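PDB 5H2R: phosphodiesterase from Trypanosoma brucei brucei, which is an all-helical, two-metal protein of the HD-type phosphodiesterase clan whose pocket holds zinc, magnesium and the ligand LLN. Local coordinates for residues V85-F90 against M258-E263; G293-I298 against S326-W331; G241-V246 against A303-K308. All coordinates share one frame; numbering follows the deposited sequence.

How the contacts relate
All three contacts touch LLN and together line much of its pocket. Val260 of contact 1 and Phe297 of contact 2 lie on opposite faces of the ligand's phenyl ring, while Gln294 of contact 2 holds its ether oxygens. Contact 3 brings in Asp242, a zinc ligand, and contact 1 brings His88, whose side chain is about 4 Å from both zinc and magnesium. Contacts 1 and 3 have centres 19 Å apart but meet where Tyr87 OH lies 2.7 Å from Asn245 OD1. Contacts 2 and 3, with centres 12 Å apart, share helix 290-312 and join again where Asn327 ND2 lies 2.7 Å from Val246 O.

Contact 1: residues V85-F90 against M258-E263; sequences VPYHNF and MAVTEE. With LLN ((4~{a}~{S},8~{a}~{R})-2-cycloheptyl-4-[4-(2-hydroxyethyloxy)-3-[2-(2-oxidanylideneimidazolidin-1-yl)ethoxy]phenyl]-4~{a},5,8,8~{a}-tetrahydrophthalazin-1-one), chain E.
A His-carboxylate hydrogen bond between His88 and Glu263 ties the loop beside the two-metal site to helix 250-274. The bond from His88 ND1 to Glu263 OE2 is 2.7 Å long and nearly straight at 159°; OE2 offers its syn lone pair and lies near the imidazole plane, although the carboxylate as a whole is turned well out of it. The other oxygen is gripped twice: Glu263 OE1 accepts from His88 N at 2.8 Å, again on the syn side, and from Tyr87 N at 2.9 Å, this time from above the carboxylate plane. Three N-H groups thus fix the rotation of the carboxylate, which probably helps to hold the imidazole in place. Glu263 spans the gap because its chain is extended (chi1 -170°, chi2 171°), passing the CD edge of the Pro86 ring. Next to this polar grip, Val260 CG2 sits over one face of the Tyr87 ring, 4.2 Å from its centroid, a CH-pi contact. Ala259 CB approaches the edge of the same ring and comes to 3.4 Å from Pro86 O. On its pocket side, Val260 CG1 lies 3.4 Å from LLN O1. The Tyr87 hydroxyl is hydrogen-bonded to Asn245 beyond helix 227-242, and His132 stacks on His88. Asn89 N-caps helix 90-105, into which the loop leads while its Pro86-His88 part packs on helix 250-274.

Contact 2: residues G293-I298 against S326-W331; sequences GQIGFI and SNRAQW. With LLN ((4~{a}~{S},8~{a}~{R})-2-cycloheptyl-4-[4-(2-hydroxyethyloxy)-3-[2-(2-oxidanylideneimidazolidin-1-yl)ethoxy]phenyl]-4~{a},5,8,8~{a}-tetrahydrophthalazin-1-one), chain E.
The indole of Trp331 carries Gln294 on one face: Gln294 CB stands 3.5 Å from the centroid of the five-membered ring and almost on its normal, a CH-pi contact, with CG following over the CE2 side. At the indole edge, in plane, Trp331 NE1 donates to a water at 2.9 Å, and that water donates to Gln294 OE1. The second flat group, the Arg328 guanidinium, takes Ile295 CG2 over one face, nearer NH2 than the centre of the group, 3.7 Å from NH2. Its NE is paired with Asp299 one turn further along helix 290-312, which probably helps to keep the group over the isoleucine. Ile295 CG1 meets Trp331 CB at 3.8 Å, the two side chains running alongside in opposite senses, and Ile298 CG2 packs on Arg328 CG at 3.9 Å. Phe250 of helix 250-274 meets the Trp331 ring as well. The segment axes approach to 9.4 Å and run roughly antiparallel, at 148°. Gln294 bends at chi2 (-61°), laying its methylenes on the indole while its amide turns into the pocket. There Gln294 NE2 donates to LLN O3 (2.9 Å, 168°) and to LLN O1, with a weak third bond to O2, and Gln294 OE1 receives the ligand hydroxyl O. Both ends of the amide are therefore bonded, and the indole and its water, as a second shell, probably help to orient it. Phe297, three residues on, lays its ring face against the ligand's phenyl group. A glutamine gripping ether oxygens beside a phenylalanine that forms one jaw of a hydrophobic clamp is characteristic of ligand pockets in this phosphodiesterase family.

Contact 3: residues G241-V246 against A303-K308; sequences GDISNV and APFFQK. With ZN (zinc ion), chain C; LLN ((4~{a}~{S},8~{a}~{R})-2-cycloheptyl-4-[4-(2-hydroxyethyloxy)-3-[2-(2-oxidanylideneimidazolidin-1-yl)ethoxy]phenyl]-4~{a},5,8,8~{a}-tetrahydrophthalazin-1-one), chain E.
Phe305 and Phe306 pack against the turn that follows helix 227-242, the part of this all-helical phosphodiesterase fold that supplies the zinc ligand Asp242. Helix 290-312 is kinked at Pro304, and the two phenylalanines come next. Phe305 receives the end of Ile243: CD1 reaches Phe305 CD2 at 3.6 Å, with the chains crossing obliquely. That branch extends away from the pocket, since Ile243 CG1 stands between its backbone N and carbonyl carbon (chi1 61°), whereas CG2 turns to LLN C26 at 3.7 Å. Phe305 also lies over the Phe306 ring, its CD2 above the centre of the face. Phe306 then presents its edge to the turn, CE2 lying 3.6 Å from Ile243 O near the ring plane; Val246 CG2 is a looser neighbour at 4.3 Å from the same carbon. On the pocket side of the turn, Asp242 OD1 binds zinc at 2.2 Å, with His92, His128, Asp129 and two waters as the other ligands. The turn itself is closed by Ser244, whose OG donates to Gly241 O at 2.7 Å, while the same carbonyl oxygen also accepts from Ser244 N at 3.3 Å.

Contact 1: residues V85-F90 against M258-E263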
loop_
_atom_site.group_PDB
_atom_site.type_symbol
_atom_site.label_atom_id
_atom_site.label_comp_id
_atom_site.label_asym_id
_atom_site.label_seq_id
_atom_site.Cartn_x
_atom_site.Cartn_y
_atom_site.Cartn_z
ATOM N N VAL A 85 -1.436 -8.866 12.603
ATOM C CA VAL A 85 -1.747 -7.587 13.245
ATOM C C VAL A 85 -3.113 -7.100 12.698
ATOM O O VAL A 85 -3.523 -7.606 11.657
ATOM C CB VAL A 85 -0.614 -6.530 13.120
ATOM C CG1 VAL A 85 0.653 -6.985 13.847
ATOM C CG2 VAL A 85 -0.316 -6.207 11.670
ATOM N N PRO A 86 -3.866 -6.203 13.380
ATOM C CA PRO A 86 -5.218 -5.877 12.890
ATOM C C PRO A 86 -5.296 -5.146 11.540
ATOM O O PRO A 86 -6.219 -5.428 10.767
ATOM C CB PRO A 86 -5.831 -5.041 14.020
ATOM C CG PRO A 86 -4.961 -5.297 15.221
ATOM C CD PRO A 86 -3.595 -5.554 14.677
ATOM N N TYR A 87 -4.324 -4.266 11.244
ATOM C CA TYR A 87 -4.324 -3.461 10.009
ATOM C C TYR A 87 -3.179 -3.767 9.032
ATOM O O TYR A 87 -3.458 -4.095 7.884
ATOM C CB TYR A 87 -4.356 -1.957 10.333
ATOM C CG TYR A 87 -4.498 -1.114 9.089
ATOM C CD1 TYR A 87 -5.749 -0.892 8.511
ATOM C CD2 TYR A 87 -3.372 -0.649 8.408
ATOM C CE1 TYR A 87 -5.881 -0.141 7.343
ATOM C CE2 TYR A 87 -3.490 0.072 7.224
ATOM C CZ TYR A 87 -4.746 0.329 6.695
ATOM O OH TYR A 87 -4.840 1.037 5.523
ATOM N N HIS A 88 -1.900 -3.599 9.454
ATOM C CA HIS A 88 -0.757 -3.827 8.572
ATOM C C HIS A 88 -0.419 -5.334 8.356
ATOM O O HIS A 88 0.719 -5.787 8.573
ATOM C CB HIS A 88 0.440 -3.030 9.068
ATOM C CG HIS A 88 0.319 -1.561 8.836
ATOM N ND1 HIS A 88 0.081 -0.689 9.874
ATOM C CD2 HIS A 88 0.420 -0.856 7.687
ATOM C CE1 HIS A 88 0.037 0.512 9.330
ATOM N NE2 HIS A 88 0.245 0.463 8.019
ATOM N N ASN A 89 -1.438 -6.107 7.935
ATOM C CA ASN A 89 -1.311 -7.538 7.653
ATOM C C ASN A 89 -1.298 -7.710 6.125
ATOM O O ASN A 89 -1.377 -6.712 5.408
ATOM C CB ASN A 89 -2.473 -8.325 8.310
ATOM C CG ASN A 89 -3.827 -7.778 7.954
ATOM O OD1 ASN A 89 -4.119 -7.485 6.791
ATOM N ND2 ASN A 89 -4.642 -7.530 8.954
ATOM N N PHE A 90 -1.236 -8.959 5.622
ATOM C CA PHE A 90 -1.213 -9.229 4.178
ATOM C C PHE A 90 -2.382 -8.619 3.404
ATOM O O PHE A 90 -2.195 -8.230 2.241
ATOM C CB PHE A 90 -1.122 -10.742 3.906
ATOM C CG PHE A 90 -0.871 -11.145 2.463
ATOM C CD1 PHE A 90 0.239 -10.665 1.772
ATOM C CD2 PHE A 90 -1.710 -12.053 1.823
ATOM C CE1 PHE A 90 0.485 -11.059 0.441
ATOM C CE2 PHE A 90 -1.480 -12.432 0.496
ATOM C CZ PHE A 90 -0.380 -11.941 -0.188
ATOM N N MET A 258 -12.085 0.366 11.634
ATOM C CA MET A 258 -12.089 -0.508 12.820
ATOM C C MET A 258 -10.749 -1.248 12.979
ATOM O O MET A 258 -10.288 -1.443 14.103
ATOM C CB MET A 258 -13.209 -1.554 12.723
ATOM C CG MET A 258 -14.618 -0.995 12.832
ATOM S SD MET A 258 -15.846 -2.247 12.344
ATOM C CE MET A 258 -15.567 -3.517 13.611
ATOM N N ALA A 259 -10.159 -1.700 11.864
ATOM C CA ALA A 259 -8.877 -2.423 11.851
ATOM C C ALA A 259 -7.725 -1.505 12.303
ATOM O O ALA A 259 -6.954 -1.875 13.199
ATOM C CB ALA A 259 -8.599 -2.989 10.451
ATOM N N VAL A 260 -7.640 -0.296 11.710
ATOM C CA VAL A 260 -6.581 0.666 12.042
ATOM C C VAL A 260 -6.734 1.156 13.492
ATOM O O VAL A 260 -5.728 1.411 14.151
ATOM C CB VAL A 260 -6.435 1.812 11.006
ATOM C CG1 VAL A 260 -7.454 2.936 11.218
ATOM C CG2 VAL A 260 -5.008 2.354 10.983
ATOM N N THR A 261 -7.987 1.254 13.976
ATOM C CA THR A 261 -8.310 1.684 15.350
ATOM C C THR A 261 -7.725 0.690 16.343
ATOM O O THR A 261 -7.022 1.110 17.260
ATOM C CB THR A 261 -9.830 1.909 15.495
ATOM O OG1 THR A 261 -10.173 3.037 14.705
ATOM C CG2 THR A 261 -10.276 2.160 16.942
ATOM N N GLU A 262 -8.009 -0.617 16.140
ATOM C CA GLU A 262 -7.546 -1.712 16.998
ATOM C C GLU A 262 -6.030 -1.822 17.005
ATOM O O GLU A 262 -5.445 -1.990 18.072
ATOM C CB GLU A 262 -8.215 -3.041 16.612
ATOM C CG GLU A 262 -7.965 -4.205 17.560
ATOM C CD GLU A 262 -8.115 -3.984 19.059
ATOM O OE1 GLU A 262 -7.365 -4.649 19.804
ATOM O OE2 GLU A 262 -8.937 -3.140 19.492
ATOM N N GLU A 263 -5.390 -1.671 15.831
ATOM C CA GLU A 263 -3.936 -1.712 15.766
ATOM C C GLU A 263 -3.329 -0.545 16.549
ATOM O O GLU A 263 -2.421 -0.757 17.350
ATOM C CB GLU A 263 -3.470 -1.653 14.311
ATOM C CG GLU A 263 -1.991 -1.938 14.240
ATOM C CD GLU A 263 -1.537 -2.107 12.821
ATOM O OE1 GLU A 263 -1.840 -3.162 12.228
ATOM O OE2 GLU A 263 -0.819 -1.214 12.328
HETATM C C1 LLN E . -8.788 3.699 7.631
HETATM C C2 LLN E . -6.851 4.964 8.388
HETATM C C3 LLN E . -5.966 4.229 7.608
HETATM O O1 LLN E . -8.217 4.778 8.403
HETATM O O2 LLN E . -7.271 6.590 10.048
HETATM O O3 LLN E . -10.397 6.531 12.675
HETATM C C11 LLN E . -7.754 5.951 14.918
HETATM C C12 LLN E . -9.344 6.481 13.299
HETATM C C13 LLN E . -2.653 5.808 8.533
HETATM C C14 LLN E . -0.765 8.511 9.903
HETATM C C15 LLN E . -1.114 9.628 8.843
HETATM C C16 LLN E . -1.201 11.096 9.259
HETATM C C17 LLN E . -2.450 11.478 10.048
HETATM C C18 LLN E . -2.610 10.894 11.446
HETATM C C19 LLN E . -2.665 9.374 11.553
HETATM C C20 LLN E . -1.330 8.653 11.349
HETATM C C21 LLN E . 0.065 6.382 8.957
HETATM C C22 LLN E . -0.324 5.019 8.409
HETATM C C23 LLN E . 0.787 4.405 7.542
HETATM C C24 LLN E . 0.818 5.005 6.170
HETATM C C25 LLN E . -0.246 5.528 5.588
HETATM C C26 LLN E . -1.524 5.853 6.316
HETATM C C27 LLN E . -1.668 5.080 7.639
HETATM O O4 LLN E . 1.220 6.774 8.997
HETATM N N3 LLN E . -0.980 7.146 9.380
HETATM N N2 LLN E . -2.307 6.764 9.323
HETATM C C5 LLN E . -4.107 5.501 8.497
HETATM C C4 LLN E . -4.607 4.494 7.666
HETATM C C6 LLN E . -4.992 6.240 9.277
HETATM C C7 LLN E . -6.359 6.007 9.206
HETATM C C LLN E . -10.174 4.067 7.167
HETATM O O LLN E . -10.160 5.193 6.309
HETATM C C8 LLN E . -6.840 7.655 10.911
HETATM C C9 LLN E . -8.006 8.036 11.800
HETATM N N LLN E . -8.184 7.132 12.951
HETATM N N1 LLN E . -9.117 5.790 14.427
HETATM C C10 LLN E . -7.059 6.669 13.766
#

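Contact 2: residues G293-I298 against S326-W331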
loop_
_atom_site.group_PDB
_atom_site.type_symbol
_atom_site.label_atom_id
_atom_site.label_comp_id
_atom_site.label_asym_id
_atom_site.label_seq_id
_atom_site.Cartn_x
_atom_site.Cartn_y
_atom_site.Cartn_z
ATOM N N GLY A 293 -12.266 10.369 14.388
ATOM C CA GLY A 293 -10.949 10.003 13.878
ATOM C C GLY A 293 -10.895 10.100 12.367
ATOM O O GLY A 293 -10.017 10.764 11.815
ATOM N N GLN A 294 -11.890 9.501 11.708
ATOM C CA GLN A 294 -12.047 9.499 10.254
ATOM C C GLN A 294 -12.258 10.897 9.651
ATOM O O GLN A 294 -11.632 11.210 8.635
ATOM C CB GLN A 294 -13.159 8.524 9.837
ATOM C CG GLN A 294 -12.752 7.062 10.037
ATOM C CD GLN A 294 -11.554 6.734 9.185
ATOM O OE1 GLN A 294 -11.595 6.874 7.969
ATOM N NE2 GLN A 294 -10.422 6.453 9.819
ATOM N N ILE A 295 -13.107 11.745 10.281
ATOM C CA ILE A 295 -13.378 13.112 9.807
ATOM C C ILE A 295 -12.087 13.953 9.839
ATOM O O ILE A 295 -11.774 14.621 8.855
ATOM C CB ILE A 295 -14.578 13.765 10.568
ATOM C CG1 ILE A 295 -15.904 13.104 10.153
ATOM C CG2 ILE A 295 -14.649 15.285 10.319
ATOM C CD1 ILE A 295 -17.006 13.173 11.205
ATOM N N GLY A 296 -11.340 13.856 10.943
ATOM C CA GLY A 296 -10.061 14.542 11.116
ATOM C C GLY A 296 -9.070 14.077 10.066
ATOM O O GLY A 296 -8.403 14.900 9.438
ATOM N N PHE A 297 -9.014 12.740 9.848
ATOM C CA PHE A 297 -8.135 12.104 8.861
ATOM C C PHE A 297 -8.432 12.609 7.450
ATOM O O PHE A 297 -7.528 13.058 6.737
ATOM C CB PHE A 297 -8.221 10.567 8.951
ATOM C CG PHE A 297 -7.280 9.858 8.004
ATOM C CD1 PHE A 297 -5.914 10.149 8.000
ATOM C CD2 PHE A 297 -7.751 8.893 7.129
ATOM C CE1 PHE A 297 -5.044 9.505 7.111
ATOM C CE2 PHE A 297 -6.880 8.241 6.246
ATOM C CZ PHE A 297 -5.532 8.550 6.247
ATOM N N ILE A 298 -9.714 12.611 7.087
ATOM C CA ILE A 298 -10.170 13.147 5.811
ATOM C C ILE A 298 -9.836 14.649 5.667
ATOM O O ILE A 298 -9.137 15.014 4.721
ATOM C CB ILE A 298 -11.662 12.817 5.596
ATOM C CG1 ILE A 298 -11.829 11.304 5.299
ATOM C CG2 ILE A 298 -12.265 13.686 4.477
ATOM C CD1 ILE A 298 -13.166 10.712 5.668
ATOM N N SER A 326 -18.444 11.766 0.449
ATOM C CA SER A 326 -19.642 11.000 0.776
ATOM C C SER A 326 -19.448 10.243 2.092
ATOM O O SER A 326 -20.392 10.124 2.881
ATOM C CB SER A 326 -19.954 10.003 -0.331
ATOM O OG SER A 326 -21.023 9.164 0.073
ATOM N N ASN A 327 -18.226 9.704 2.303
ATOM C CA ASN A 327 -17.909 8.996 3.528
ATOM C C ASN A 327 -17.800 9.984 4.693
ATOM O O ASN A 327 -18.277 9.669 5.783
ATOM C CB ASN A 327 -16.644 8.156 3.361
ATOM C CG ASN A 327 -16.861 6.856 2.614
ATOM O OD1 ASN A 327 -17.979 6.344 2.468
ATOM N ND2 ASN A 327 -15.779 6.264 2.165
ATOM N N ARG A 328 -17.226 11.187 4.445
ATOM C CA ARG A 328 -17.068 12.248 5.454
ATOM C C ARG A 328 -18.454 12.659 5.983
ATOM O O ARG A 328 -18.632 12.768 7.193
ATOM C CB ARG A 328 -16.314 13.456 4.878
ATOM C CG ARG A 328 -15.834 14.457 5.938
ATOM C CD ARG A 328 -16.102 15.887 5.517
ATOM N NE ARG A 328 -15.586 16.858 6.482
ATOM C CZ ARG A 328 -16.287 17.375 7.493
ATOM N NH1 ARG A 328 -17.551 17.016 7.688
ATOM N NH2 ARG A 328 -15.728 18.252 8.316
ATOM N N ALA A 329 -19.434 12.810 5.064
ATOM C CA ALA A 329 -20.832 13.125 5.353
ATOM C C ALA A 329 -21.492 11.996 6.149
ATOM O O ALA A 329 -22.211 12.267 7.116
ATOM C CB ALA A 329 -21.577 13.351 4.059
ATOM N N GLN A 330 -21.211 10.736 5.784
ATOM C CA GLN A 330 -21.751 9.591 6.517
ATOM C C GLN A 330 -21.192 9.514 7.955
ATOM O O GLN A 330 -21.969 9.293 8.885
ATOM C CB GLN A 330 -21.532 8.277 5.751
ATOM C CG GLN A 330 -22.800 7.453 5.493
ATOM C CD GLN A 330 -23.726 7.324 6.681
ATOM O OE1 GLN A 330 -23.352 6.838 7.755
ATOM N NE2 GLN A 330 -24.968 7.747 6.507
ATOM N N TRP A 331 -19.876 9.752 8.148
ATOM C CA TRP A 331 -19.288 9.733 9.501
ATOM C C TRP A 331 -19.866 10.866 10.376
ATOM O O TRP A 331 -19.998 10.688 11.582
ATOM C CB TRP A 331 -17.760 9.836 9.477
ATOM C CG TRP A 331 -17.024 8.645 8.936
ATOM C CD1 TRP A 331 -16.182 8.635 7.866
ATOM C CD2 TRP A 331 -16.958 7.332 9.514
ATOM N NE1 TRP A 331 -15.621 7.389 7.716
ATOM C CE2 TRP A 331 -16.070 6.571 8.718
ATOM C CE3 TRP A 331 -17.570 6.716 10.622
ATOM C CZ2 TRP A 331 -15.777 5.228 8.994
ATOM C CZ3 TRP A 331 -17.273 5.389 10.900
ATOM C CH2 TRP A 331 -16.383 4.661 10.095
HETATM C C1 LLN E . -8.788 3.699 7.631
HETATM C C2 LLN E . -6.851 4.964 8.388
HETATM C C3 LLN E . -5.966 4.229 7.608
HETATM O O1 LLN E . -8.217 4.778 8.403
HETATM O O2 LLN E . -7.271 6.590 10.048
HETATM O O3 LLN E . -10.397 6.531 12.675
HETATM C C11 LLN E . -7.754 5.951 14.918
HETATM C C12 LLN E . -9.344 6.481 13.299
HETATM C C13 LLN E . -2.653 5.808 8.533
HETATM C C14 LLN E . -0.765 8.511 9.903
HETATM C C15 LLN E . -1.114 9.628 8.843
HETATM C C16 LLN E . -1.201 11.096 9.259
HETATM C C17 LLN E . -2.450 11.478 10.048
HETATM C C18 LLN E . -2.610 10.894 11.446
HETATM C C19 LLN E . -2.665 9.374 11.553
HETATM C C20 LLN E . -1.330 8.653 11.349
HETATM C C21 LLN E . 0.065 6.382 8.957
HETATM C C22 LLN E . -0.324 5.019 8.409
HETATM C C23 LLN E . 0.787 4.405 7.542
HETATM C C24 LLN E . 0.818 5.005 6.170
HETATM C C25 LLN E . -0.246 5.528 5.588
HETATM C C26 LLN E . -1.524 5.853 6.316
HETATM C C27 LLN E . -1.668 5.080 7.639
HETATM O O4 LLN E . 1.220 6.774 8.997
HETATM N N3 LLN E . -0.980 7.146 9.380
HETATM N N2 LLN E . -2.307 6.764 9.323
HETATM C C5 LLN E . -4.107 5.501 8.497
HETATM C C4 LLN E . -4.607 4.494 7.666
HETATM C C6 LLN E . -4.992 6.240 9.277
HETATM C C7 LLN E . -6.359 6.007 9.206
HETATM C C LLN E . -10.174 4.067 7.167
HETATM O O LLN E . -10.160 5.193 6.309
HETATM C C8 LLN E . -6.840 7.655 10.911
HETATM C C9 LLN E . -8.006 8.036 11.800
HETATM N N LLN E . -8.184 7.132 12.951
HETATM N N1 LLN E . -9.117 5.790 14.427
HETATM C C10 LLN E . -7.059 6.669 13.766
HETATM O O HOH W 1 -13.408 6.849 5.964
#

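Contact 3: residues G241-V246 against A303-K308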
loop_
_atom_site.group_PDB
_atom_site.type_symbol
_atom_site.label_atom_id
_atom_site.label_comp_id
_atom_site.label_asym_id
_atom_site.label_seq_id
_atom_site.Cartn_x
_atom_site.Cartn_y
_atom_site.Cartn_z
ATOM N N GLY A 241 -2.668 4.942 -2.849
ATOM C CA GLY A 241 -3.101 3.587 -2.524
ATOM C C GLY A 241 -3.080 3.401 -1.012
ATOM O O GLY A 241 -4.026 2.870 -0.428
ATOM N N ASP A 242 -2.014 3.886 -0.352
ATOM C CA ASP A 242 -1.861 3.783 1.112
ATOM C C ASP A 242 -2.968 4.484 1.949
ATOM O O ASP A 242 -3.355 3.971 3.004
ATOM C CB ASP A 242 -0.481 4.282 1.529
ATOM C CG ASP A 242 0.298 3.340 2.423
ATOM O OD1 ASP A 242 -0.235 2.256 2.765
ATOM O OD2 ASP A 242 1.448 3.662 2.744
ATOM N N ILE A 243 -3.447 5.650 1.489
ATOM C CA ILE A 243 -4.503 6.418 2.184
ATOM C C ILE A 243 -5.855 6.321 1.438
ATOM O O ILE A 243 -6.735 7.174 1.613
ATOM C CB ILE A 243 -4.056 7.873 2.484
ATOM C CG1 ILE A 243 -3.722 8.671 1.196
ATOM C CG2 ILE A 243 -2.880 7.882 3.479
ATOM C CD1 ILE A 243 -3.790 10.272 1.381
ATOM N N SER A 244 -6.035 5.223 0.657
ATOM C CA SER A 244 -7.223 4.989 -0.176
ATOM C C SER A 244 -8.451 4.405 0.544
ATOM O O SER A 244 -9.505 4.314 -0.088
ATOM C CB SER A 244 -6.860 4.094 -1.361
ATOM O OG SER A 244 -6.662 2.761 -0.921
ATOM N N ASN A 245 -8.318 3.936 1.814
ATOM C CA ASN A 245 -9.471 3.356 2.538
ATOM C C ASN A 245 -10.634 4.352 2.662
ATOM O O ASN A 245 -11.782 3.924 2.758
ATOM C CB ASN A 245 -9.103 2.861 3.935
ATOM C CG ASN A 245 -8.014 1.811 4.060
ATOM O OD1 ASN A 245 -7.388 1.722 5.112
ATOM N ND2 ASN A 245 -7.835 0.917 3.075
ATOM N N VAL A 246 -10.334 5.668 2.659
ATOM C CA VAL A 246 -11.358 6.726 2.747
ATOM C C VAL A 246 -12.184 6.829 1.458
ATOM O O VAL A 246 -13.317 7.302 1.526
ATOM C CB VAL A 246 -10.786 8.115 3.173
ATOM C CG1 VAL A 246 -10.179 8.051 4.568
ATOM C CG2 VAL A 246 -9.774 8.637 2.161
ATOM N N ALA A 303 -8.720 14.252 2.100
ATOM C CA ALA A 303 -9.407 15.156 1.161
ATOM C C ALA A 303 -8.444 16.144 0.425
ATOM O O ALA A 303 -8.422 16.087 -0.810
ATOM C CB ALA A 303 -10.559 15.900 1.851
ATOM N N PRO A 304 -7.566 16.962 1.097
ATOM C CA PRO A 304 -6.667 17.847 0.328
ATOM C C PRO A 304 -5.717 17.091 -0.598
ATOM O O PRO A 304 -5.420 17.590 -1.672
ATOM C CB PRO A 304 -5.893 18.610 1.411
ATOM C CG PRO A 304 -6.761 18.539 2.613
ATOM C CD PRO A 304 -7.397 17.191 2.548
ATOM N N PHE A 305 -5.261 15.879 -0.199
ATOM C CA PHE A 305 -4.359 15.085 -1.024
ATOM C C PHE A 305 -5.006 14.730 -2.373
ATOM O O PHE A 305 -4.405 15.012 -3.416
ATOM C CB PHE A 305 -3.908 13.796 -0.304
ATOM C CG PHE A 305 -3.039 12.906 -1.166
ATOM C CD1 PHE A 305 -1.680 13.165 -1.316
ATOM C CD2 PHE A 305 -3.587 11.834 -1.861
ATOM C CE1 PHE A 305 -0.878 12.334 -2.101
ATOM C CE2 PHE A 305 -2.781 10.999 -2.638
ATOM C CZ PHE A 305 -1.432 11.250 -2.750
ATOM N N PHE A 306 -6.171 14.061 -2.329
ATOM C CA PHE A 306 -6.890 13.605 -3.523
ATOM C C PHE A 306 -7.338 14.775 -4.407
ATOM O O PHE A 306 -7.088 14.751 -5.615
ATOM C CB PHE A 306 -8.050 12.645 -3.172
ATOM C CG PHE A 306 -7.586 11.248 -2.802
ATOM C CD1 PHE A 306 -7.003 10.413 -3.755
ATOM C CD2 PHE A 306 -7.706 10.778 -1.498
ATOM C CE1 PHE A 306 -6.534 9.140 -3.407
ATOM C CE2 PHE A 306 -7.229 9.502 -1.146
ATOM C CZ PHE A 306 -6.664 8.687 -2.111
ATOM N N GLN A 307 -7.911 15.834 -3.791
ATOM C CA GLN A 307 -8.360 17.031 -4.500
ATOM C C GLN A 307 -7.219 17.708 -5.286
ATOM O O GLN A 307 -7.396 17.967 -6.473
ATOM C CB GLN A 307 -9.078 18.000 -3.526
ATOM C CG GLN A 307 -9.868 19.142 -4.197
ATOM C CD GLN A 307 -11.288 18.752 -4.526
ATOM O OE1 GLN A 307 -12.143 18.608 -3.644
ATOM N NE2 GLN A 307 -11.584 18.615 -5.810
ATOM N N LYS A 308 -6.057 17.944 -4.653
ATOM C CA LYS A 308 -4.887 18.573 -5.278
ATOM C C LYS A 308 -4.290 17.752 -6.430
ATOM O O LYS A 308 -3.982 18.330 -7.469
ATOM C CB LYS A 308 -3.795 18.893 -4.251
ATOM C CG LYS A 308 -4.098 20.075 -3.326
ATOM C CD LYS A 308 -3.146 20.038 -2.102
ATOM C CE LYS A 308 -3.286 21.250 -1.209
ATOM N NZ LYS A 308 -2.343 21.207 -0.052
HETATM ZN ZN ZN C . 0.725 0.594 3.844
HETATM C C1 LLN E . -8.788 3.699 7.631
HETATM C C2 LLN E . -6.851 4.964 8.388
HETATM C C3 LLN E . -5.966 4.229 7.608
HETATM O O1 LLN E . -8.217 4.778 8.403
HETATM O O2 LLN E . -7.271 6.590 10.048
HETATM O O3 LLN E . -10.397 6.531 12.675
HETATM C C11 LLN E . -7.754 5.951 14.918
HETATM C C12 LLN E . -9.344 6.481 13.299
HETATM C C13 LLN E . -2.653 5.808 8.533
HETATM C C14 LLN E . -0.765 8.511 9.903
HETATM C C15 LLN E . -1.114 9.628 8.843
HETATM C C16 LLN E . -1.201 11.096 9.259
HETATM C C17 LLN E . -2.450 11.478 10.048
HETATM C C18 LLN E . -2.610 10.894 11.446
HETATM C C19 LLN E . -2.665 9.374 11.553
HETATM C C20 LLN E . -1.330 8.653 11.349
HETATM C C21 LLN E . 0.065 6.382 8.957
HETATM C C22 LLN E . -0.324 5.019 8.409
HETATM C C23 LLN E . 0.787 4.405 7.542
HETATM C C24 LLN E . 0.818 5.005 6.170
HETATM C C25 LLN E . -0.246 5.528 5.588
HETATM C C26 LLN E . -1.524 5.853 6.316
HETATM C C27 LLN E . -1.668 5.080 7.639
HETATM O O4 LLN E . 1.220 6.774 8.997
HETATM N N3 LLN E . -0.980 7.146 9.380
HETATM N N2 LLN E . -2.307 6.764 9.323
HETATM C C5 LLN E . -4.107 5.501 8.497
HETATM C C4 LLN E . -4.607 4.494 7.666
HETATM C C6 LLN E . -4.992 6.240 9.277
HETATM C C7 LLN E . -6.359 6.007 9.206
HETATM C C LLN E . -10.174 4.067 7.167
HETATM O O LLN E . -10.160 5.193 6.309
HETATM C C8 LLN E . -6.840 7.655 10.911
HETATM C C9 LLN E . -8.006 8.036 11.800
HETATM N N LLN E . -8.184 7.132 12.951
HETATM N N1 LLN E . -9.117 5.790 14.427
HETATM C C10 LLN E . -7.059 6.669 13.766
HETATM O O HOH W 2 2.400 2.036 4.560
HETATM O O HOH W 3 -0.100 1.691 5.609
#